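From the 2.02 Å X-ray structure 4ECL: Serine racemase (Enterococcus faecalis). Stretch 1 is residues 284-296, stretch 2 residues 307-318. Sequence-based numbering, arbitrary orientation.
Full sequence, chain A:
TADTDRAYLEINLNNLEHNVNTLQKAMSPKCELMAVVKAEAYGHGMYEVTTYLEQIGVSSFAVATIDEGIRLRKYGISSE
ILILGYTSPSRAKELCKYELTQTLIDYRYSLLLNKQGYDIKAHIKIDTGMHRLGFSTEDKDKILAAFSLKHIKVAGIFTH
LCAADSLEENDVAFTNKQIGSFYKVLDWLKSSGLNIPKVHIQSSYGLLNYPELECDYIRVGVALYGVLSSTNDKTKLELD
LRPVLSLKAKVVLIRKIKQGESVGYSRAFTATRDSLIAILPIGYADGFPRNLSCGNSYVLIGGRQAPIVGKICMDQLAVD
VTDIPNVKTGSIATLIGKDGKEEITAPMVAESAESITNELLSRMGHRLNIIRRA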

ATOM      1  N   TYR A 284      -2.155   6.300   6.815  1.00 23.96           N
ATOM      2  CA  TYR A 284      -1.165   5.393   6.233  1.00 23.46           C
ATOM      3  C   TYR A 284      -1.802   4.300   5.371  1.00 23.37           C
ATOM      4  O   TYR A 284      -1.203   3.854   4.409  1.00 29.13           O
ATOM      5  CB  TYR A 284      -0.173   4.853   7.270  1.00 18.03           C
ATOM      6  CG  TYR A 284      -0.777   4.178   8.489  1.00 19.15           C
ATOM      7  CD1 TYR A 284      -1.347   2.911   8.401  1.00 19.88           C
ATOM      8  CD2 TYR A 284      -0.726   4.786   9.736  1.00 25.37           C
ATOM      9  CE1 TYR A 284      -1.883   2.285   9.519  1.00 29.46           C
ATOM     10  CE2 TYR A 284      -1.255   4.167  10.864  1.00 31.50           C
ATOM     11  CZ  TYR A 284      -1.833   2.919  10.748  1.00 27.76           C
ATOM     12  OH  TYR A 284      -2.360   2.313  11.854  1.00 28.01           O
ATOM     13  N   ALA A 285      -3.040   3.914   5.669  1.00 28.80           N
ATOM     14  CA  ALA A 285      -3.736   2.957   4.804  1.00 28.76           C
ATOM     15  C   ALA A 285      -3.951   3.511   3.398  1.00 23.57           C
ATOM     16  O   ALA A 285      -4.148   2.758   2.449  1.00 29.45           O
ATOM     17  CB  ALA A 285      -5.054   2.532   5.404  1.00 26.18           C
ATOM     18  N   ASP A 286      -3.897   4.828   3.260  1.00 18.81           N
ATOM     19  CA  ASP A 286      -4.026   5.446   1.945  1.00 17.36           C
ATOM     20  C   ASP A 286      -2.657   5.517   1.277  1.00 25.58           C
ATOM     21  O   ASP A 286      -2.523   6.027   0.170  1.00 30.08           O
ATOM     22  CB  ASP A 286      -4.643   6.848   2.050  1.00 16.72           C
ATOM     23  CG  ASP A 286      -6.048   6.827   2.600  1.00 26.19           C
ATOM     24  OD1 ASP A 286      -6.979   6.456   1.847  1.00 23.53           O
ATOM     25  OD2 ASP A 286      -6.226   7.203   3.781  1.00 28.34           O
ATOM     26  N   GLY A 287      -1.637   5.003   1.955  1.00 26.39           N
ATOM     27  CA  GLY A 287      -0.299   4.977   1.393  1.00 23.70           C
ATOM     28  C   GLY A 287       0.534   6.190   1.729  1.00 23.60           C
ATOM     29  O   GLY A 287       1.590   6.407   1.146  1.00 30.66           O
ATOM     30  N   PHE A 288       0.064   7.010   2.655  1.00 24.30           N
ATOM     31  CA  PHE A 288       0.891   8.107   3.130  1.00 20.91           C
ATOM     32  C   PHE A 288       1.650   7.585   4.351  1.00 26.75           C
ATOM     33  O   PHE A 288       1.072   7.403   5.416  1.00 31.81           O
ATOM     34  CB  PHE A 288       0.024   9.331   3.447  1.00 24.03           C
ATOM     35  CG  PHE A 288       0.800  10.612   3.591  1.00 26.15           C
ATOM     36  CD1 PHE A 288       1.413  11.196   2.493  1.00 31.63           C
ATOM     37  CD2 PHE A 288       0.906  11.240   4.828  1.00 27.66           C
ATOM     38  CE1 PHE A 288       2.127  12.371   2.623  1.00 29.09           C
ATOM     39  CE2 PHE A 288       1.612  12.416   4.972  1.00 26.05           C
ATOM     40  CZ  PHE A 288       2.229  12.984   3.864  1.00 29.98           C
ATOM     41  N   PRO A 289       2.952   7.314   4.187  1.00 28.70           N
ATOM     42  CA  PRO A 289       3.766   6.556   5.152  1.00 26.43           C
ATOM     43  C   PRO A 289       3.719   7.080   6.591  1.00 24.57           C
ATOM     44  O   PRO A 289       3.935   8.260   6.833  1.00 26.36           O
ATOM     45  CB  PRO A 289       5.187   6.712   4.607  1.00 31.95           C
ATOM     46  CG  PRO A 289       5.013   7.026   3.157  1.00 32.28           C
ATOM     47  CD  PRO A 289       3.752   7.810   3.052  1.00 33.05           C
ATOM     48  N   ARG A 290       3.457   6.186   7.536  1.00 25.32           N
ATOM     49  CA  ARG A 290       3.389   6.556   8.942  1.00 19.70           C
ATOM     50  C   ARG A 290       4.685   7.182   9.473  1.00 27.21           C
ATOM     51  O   ARG A 290       4.649   7.981  10.401  1.00 23.90           O
ATOM     52  CB  ARG A 290       3.005   5.344   9.780  1.00 22.05           C
ATOM     53  CG  ARG A 290       2.680   5.670  11.216  1.00 26.84           C
ATOM     54  CD  ARG A 290       2.204   4.445  11.983  1.00 39.18           C
ATOM     55  NE  ARG A 290       1.910   4.796  13.367  1.00 51.31           N
ATOM     56  CZ  ARG A 290       2.796   4.740  14.358  1.00 62.71           C
ATOM     57  NH1 ARG A 290       4.039   4.326  14.121  1.00 65.33           N
ATOM     58  NH2 ARG A 290       2.436   5.090  15.589  1.00 62.72           N
ATOM     59  N   ASN A 291       5.830   6.851   8.881  1.00 25.15           N
ATOM     60  CA  ASN A 291       7.094   7.418   9.360  1.00 27.42           C
ATOM     61  C   ASN A 291       7.271   8.903   9.001  1.00 29.33           C
ATOM     62  O   ASN A 291       8.249   9.541   9.388  1.00 31.49           O
ATOM     63  CB  ASN A 291       8.299   6.577   8.918  1.00 34.76           C
ATOM     64  CG  ASN A 291       8.517   6.604   7.414  1.00 41.74           C
ATOM     65  OD1 ASN A 291       7.898   7.390   6.699  1.00 43.68           O
ATOM     66  ND2 ASN A 291       9.413   5.745   6.928  1.00 38.99           N
ATOM     67  N   LEU A 292       6.310   9.456   8.274  1.00 31.25           N
ATOM     68  CA  LEU A 292       6.252  10.909   8.089  1.00 31.04           C
ATOM     69  C   LEU A 292       5.681  11.640   9.327  1.00 35.43           C
ATOM     70  O   LEU A 292       5.578  12.872   9.337  1.00 36.53           O
ATOM     71  CB  LEU A 292       5.431  11.248   6.844  1.00 26.22           C
ATOM     72  CG  LEU A 292       6.038  10.738   5.540  1.00 30.66           C
ATOM     73  CD1 LEU A 292       5.143  11.031   4.337  1.00 26.05           C
ATOM     74  CD2 LEU A 292       7.424  11.351   5.358  1.00 30.49           C
ATOM     75  N   SER A 293       5.320  10.871  10.356  1.00 33.79           N
ATOM     76  CA  SER A 293       4.734  11.405  11.585  1.00 36.60           C
ATOM     77  C   SER A 293       5.592  12.478  12.258  1.00 39.56           C
ATOM     78  O   SER A 293       6.799  12.550  12.034  1.00 28.88           O
ATOM     79  CB  SER A 293       4.478  10.272  12.593  1.00 33.22           C
ATOM     80  OG  SER A 293       3.336   9.492  12.263  1.00 30.18           O
ATOM     81  N   CYS A 294       4.939  13.317  13.068  1.00 43.97           N
ATOM     82  CA  CYS A 294       5.600  14.265  13.976  1.00 45.32           C
ATOM     83  C   CYS A 294       6.591  15.251  13.348  1.00 45.91           C
ATOM     84  O   CYS A 294       7.734  15.353  13.802  1.00 46.85           O
ATOM     85  CB  CYS A 294       6.303  13.514  15.106  1.00 49.85           C
ATOM     86  SG  CYS A 294       5.415  12.059  15.657  1.00 79.51           S
ATOM     87  N   GLY A 295       6.152  15.984  12.330  1.00 45.19           N
ATOM     88  CA  GLY A 295       6.988  17.005  11.723  1.00 47.44           C
ATOM     89  C   GLY A 295       7.948  16.477  10.666  1.00 48.19           C
ATOM     90  O   GLY A 295       8.730  17.235  10.078  1.00 45.22           O
ATOM     91  N   ASN A 296       7.885  15.177  10.408  1.00 43.44           N
ATOM     92  CA  ASN A 296       8.728  14.586   9.375  1.00 48.14           C
ATOM     93  C   ASN A 296       8.262  14.911   7.957  1.00 46.14           C
ATOM     94  O   ASN A 296       8.884  14.501   6.974  1.00 45.72           O
ATOM     95  CB  ASN A 296       8.896  13.086   9.598  1.00 52.22           C
ATOM     96  CG  ASN A 296       9.881  12.791  10.698  1.00 58.97           C
ATOM     97  OD1 ASN A 296      10.921  13.442  10.790  1.00 57.22           O
ATOM     98  ND2 ASN A 296       9.553  11.831  11.557  1.00 65.48           N
ATOM     99  N   PRO A 307       2.938  21.909   9.132  1.00 27.25           N
ATOM    100  CA  PRO A 307       3.648  20.716   9.607  1.00 33.45           C
ATOM    101  C   PRO A 307       2.677  19.674  10.154  1.00 35.95           C
ATOM    102  O   PRO A 307       1.681  20.019  10.789  1.00 33.04           O
ATOM    103  CB  PRO A 307       4.531  21.251  10.738  1.00 36.73           C
ATOM    104  CG  PRO A 307       4.610  22.728  10.514  1.00 32.21           C
ATOM    105  CD  PRO A 307       3.322  23.119   9.873  1.00 31.86           C
ATOM    106  N   ILE A 308       2.956  18.408   9.886  1.00 34.84           N
ATOM    107  CA  ILE A 308       2.153  17.338  10.436  1.00 34.85           C
ATOM    108  C   ILE A 308       2.394  17.260  11.941  1.00 37.58           C
ATOM    109  O   ILE A 308       3.538  17.285  12.398  1.00 39.06           O
ATOM    110  CB  ILE A 308       2.494  16.007   9.775  1.00 33.09           C
ATOM    111  CG1 ILE A 308       2.270  16.112   8.262  1.00 28.83           C
ATOM    112  CG2 ILE A 308       1.660  14.893  10.389  1.00 35.06           C
ATOM    113  CD1 ILE A 308       2.811  14.937   7.479  1.00 36.52           C
ATOM    114  N   VAL A 309       1.314  17.190  12.713  1.00 33.09           N
ATOM    115  CA  VAL A 309       1.428  17.139  14.166  1.00 33.58           C
ATOM    116  C   VAL A 309       0.939  15.791  14.704  1.00 36.13           C
ATOM    117  O   VAL A 309      -0.100  15.276  14.279  1.00 34.95           O
ATOM    118  CB  VAL A 309       0.689  18.318  14.837  1.00 42.29           C
ATOM    119  CG1 VAL A 309       1.266  19.636  14.351  1.00 39.57           C
ATOM    120  CG2 VAL A 309      -0.788  18.268  14.529  1.00 44.34           C
ATOM    121  N   GLY A 310       1.721  15.208  15.609  1.00 37.60           N
ATOM    122  CA  GLY A 310       1.393  13.924  16.199  1.00 35.81           C
ATOM    123  C   GLY A 310       1.626  12.777  15.233  1.00 35.11           C
ATOM    124  O   GLY A 310       2.171  12.969  14.141  1.00 35.68           O
ATOM    125  N   LYS A 311       1.203  11.582  15.628  1.00 31.48           N
ATOM    126  CA  LYS A 311       1.373  10.399  14.790  1.00 31.47           C
ATOM    127  C   LYS A 311       0.342  10.388  13.668  1.00 31.09           C
ATOM    128  O   LYS A 311      -0.767  10.928  13.818  1.00 33.48           O
ATOM    129  CB  LYS A 311       1.237   9.128  15.626  1.00 37.16           C
ATOM    130  CG  LYS A 311       2.021   9.157  16.927  1.00 44.13           C
ATOM    131  CD  LYS A 311       3.521   9.279  16.665  1.00 49.79           C
ATOM    132  CE  LYS A 311       4.101   8.000  16.058  1.00 53.94           C
ATOM    133  NZ  LYS A 311       5.590   8.056  15.894  1.00 54.71           N
ATOM    134  N   ILE A 312       0.719   9.790  12.543  1.00 25.52           N
ATOM    135  CA  ILE A 312      -0.197   9.591  11.431  1.00 22.30           C
ATOM    136  C   ILE A 312      -1.037   8.353  11.696  1.00 27.78           C
ATOM    137  O   ILE A 312      -0.510   7.311  12.049  1.00 27.91           O
ATOM    138  CB  ILE A 312       0.562   9.432  10.106  1.00 22.78           C
ATOM    139  CG1 ILE A 312       1.350  10.710   9.802  1.00 27.00           C
ATOM    140  CG2 ILE A 312      -0.409   9.108   8.977  1.00 19.44           C
ATOM    141  CD1 ILE A 312       2.132  10.672   8.499  1.00 19.92           C
ATOM    142  N   CYS A 313      -2.349   8.465  11.553  1.00 26.08           N
ATOM    143  CA  CYS A 313      -3.205   7.323  11.829  1.00 24.66           C
ATOM    144  C   CYS A 313      -3.509   6.558  10.561  1.00 23.23           C
ATOM    145  O   CYS A 313      -3.009   6.879   9.492  1.00 24.24           O
ATOM    146  CB  CYS A 313      -4.505   7.758  12.521  1.00 23.77           C
ATOM    147  SG  CYS A 313      -4.191   8.598  14.076  1.00 35.05           S
HETATM  148  N   MSE A 314      -4.325   5.526  10.696  1.00 30.64           N
HETATM  149  CA  MSE A 314      -4.632   4.654   9.579  1.00 31.54           C
HETATM  150  C   MSE A 314      -5.444   5.374   8.513  1.00 29.51           C
HETATM  151  O   MSE A 314      -5.229   5.159   7.318  1.00 26.85           O
HETATM  152  CB  MSE A 314      -5.357   3.408  10.080  1.00 31.19           C
HETATM  153  CG  MSE A 314      -5.870   2.499   8.998  1.00 31.99           C
HETATM  154 SE   MSE A 314      -6.196   0.762   9.772  0.75 35.52          SE
HETATM  155  CE  MSE A 314      -7.532   0.155   8.632  1.00 22.63           C
ATOM    156  N   ASP A 315      -6.362   6.241   8.939  1.00 26.69           N
ATOM    157  CA  ASP A 315      -7.216   6.950   7.984  1.00 29.76           C
ATOM    158  C   ASP A 315      -7.254   8.477   8.116  1.00 26.64           C
ATOM    159  O   ASP A 315      -8.029   9.130   7.415  1.00 24.69           O
ATOM    160  CB  ASP A 315      -8.645   6.415   8.059  1.00 31.94           C
ATOM    161  CG  ASP A 315      -8.698   4.969   8.493  1.00 39.74           C
ATOM    162  OD1 ASP A 315      -8.399   4.081   7.655  1.00 39.17           O
ATOM    163  OD2 ASP A 315      -9.035   4.728   9.675  1.00 33.91           O
ATOM    164  N   GLN A 316      -6.450   9.048   9.009  1.00 20.96           N
ATOM    165  CA  GLN A 316      -6.477  10.492   9.209  1.00 27.30           C
ATOM    166  C   GLN A 316      -5.169  10.958   9.806  1.00 25.06           C
ATOM    167  O   GLN A 316      -4.413  10.149  10.348  1.00 24.36           O
ATOM    168  CB  GLN A 316      -7.623  10.903  10.157  1.00 30.33           C
ATOM    169  CG  GLN A 316      -7.429  10.419  11.602  1.00 32.36           C
ATOM    170  CD  GLN A 316      -8.413  11.038  12.597  1.00 35.69           C
ATOM    171  OE1 GLN A 316      -8.859  12.168  12.425  1.00 31.56           O
ATOM    172  NE2 GLN A 316      -8.744  10.294  13.646  1.00 39.19           N
ATOM    173  N   LEU A 317      -4.924  12.261   9.715  1.00 19.22           N
ATOM    174  CA  LEU A 317      -3.783  12.894  10.367  1.00 23.37           C
ATOM    175  C   LEU A 317      -4.096  14.361  10.681  1.00 26.04           C
ATOM    176  O   LEU A 317      -5.168  14.864  10.326  1.00 24.58           O
ATOM    177  CB  LEU A 317      -2.510  12.762   9.517  1.00 30.61           C
ATOM    178  CG  LEU A 317      -2.432  13.330   8.101  1.00 26.80           C
ATOM    179  CD1 LEU A 317      -2.084  14.822   8.113  1.00 22.82           C
ATOM    180  CD2 LEU A 317      -1.403  12.549   7.317  1.00 25.67           C
ATOM    181  N   ALA A 318      -3.168  15.035  11.356  1.00 25.35           N
ATOM    182  CA  ALA A 318      -3.380  16.404  11.791  1.00 31.39           C
ATOM    183  C   ALA A 318      -2.236  17.331  11.366  1.00 31.61           C
ATOM    184  O   ALA A 318      -1.064  16.955  11.423  1.00 30.84           O
ATOM    185  CB  ALA A 318      -3.555  16.443  13.299  1.00 28.32           C
TER

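The paired CA atoms run in opposite order along the two chains from Tyr 284-Met 314 to Gly 295-Ile 308, with no even register between: the CA atoms of Tyr 284 and Met 314 lie 4.9 Å apart, those of Ser 293 and Lys 311 4.8 Å, and those of Gly 295 and Ile 308 5.0 Å. Backbone hydrogen bonds hold both ends of this pairing. At one end, Tyr 284 N donates to Cys 313 O (2.9 Å, N-H...O angle 158°) and Ala 285 N to Met 314 O (3.0 Å, 148°), so successive amides of a 3-10 segment meet successive carbonyls. Tyr 284 N also lies 3.3 Å from Met 314 O, but the angle is too poor for a second bond. At the other end, Cys 294 N donates to Gly 310 O (3.0 Å, 147°), whereas the bond from Gly 295 N to Ile 308 O, though 2.9 Å long, is weak because its angle is 121°. Cys 294 and Gly 295 are the central residues of a type I' turn, and both have positive phi.

Between these ends a side chain makes the link. Ser 293 OG accepts from Ile 312 N at 2.6 Å (160°) and donates to Arg 290 O at 2.7 Å, so a single hydroxyl joins stretch 2 to the 3-10 segment 290-292.

Ile 312, with the largest area covered by the opposing stretch (106 Å²), directs its CA-to-CB bond toward stretch 1. Ile 312 CD1 lies 3.7 Å from Leu 292 CB and 3.9 Å from Phe 288 CD2. Ile 308 CD1 lies at the edge of the Phe 288 ring, 3.8 Å from Phe 288 CE2, and Leu 317 CD2 is 3.6 Å from Phe 288 CD2.

Tyr 284 packs differently: Met 314 CA sits 3.5 Å from the centroid of the Tyr 284 ring, 12° off the normal, a CH-pi contact over the face. Arg 290 NH2 and Lys 311 NZ, like charges, approach to 4.3 Å without bonding.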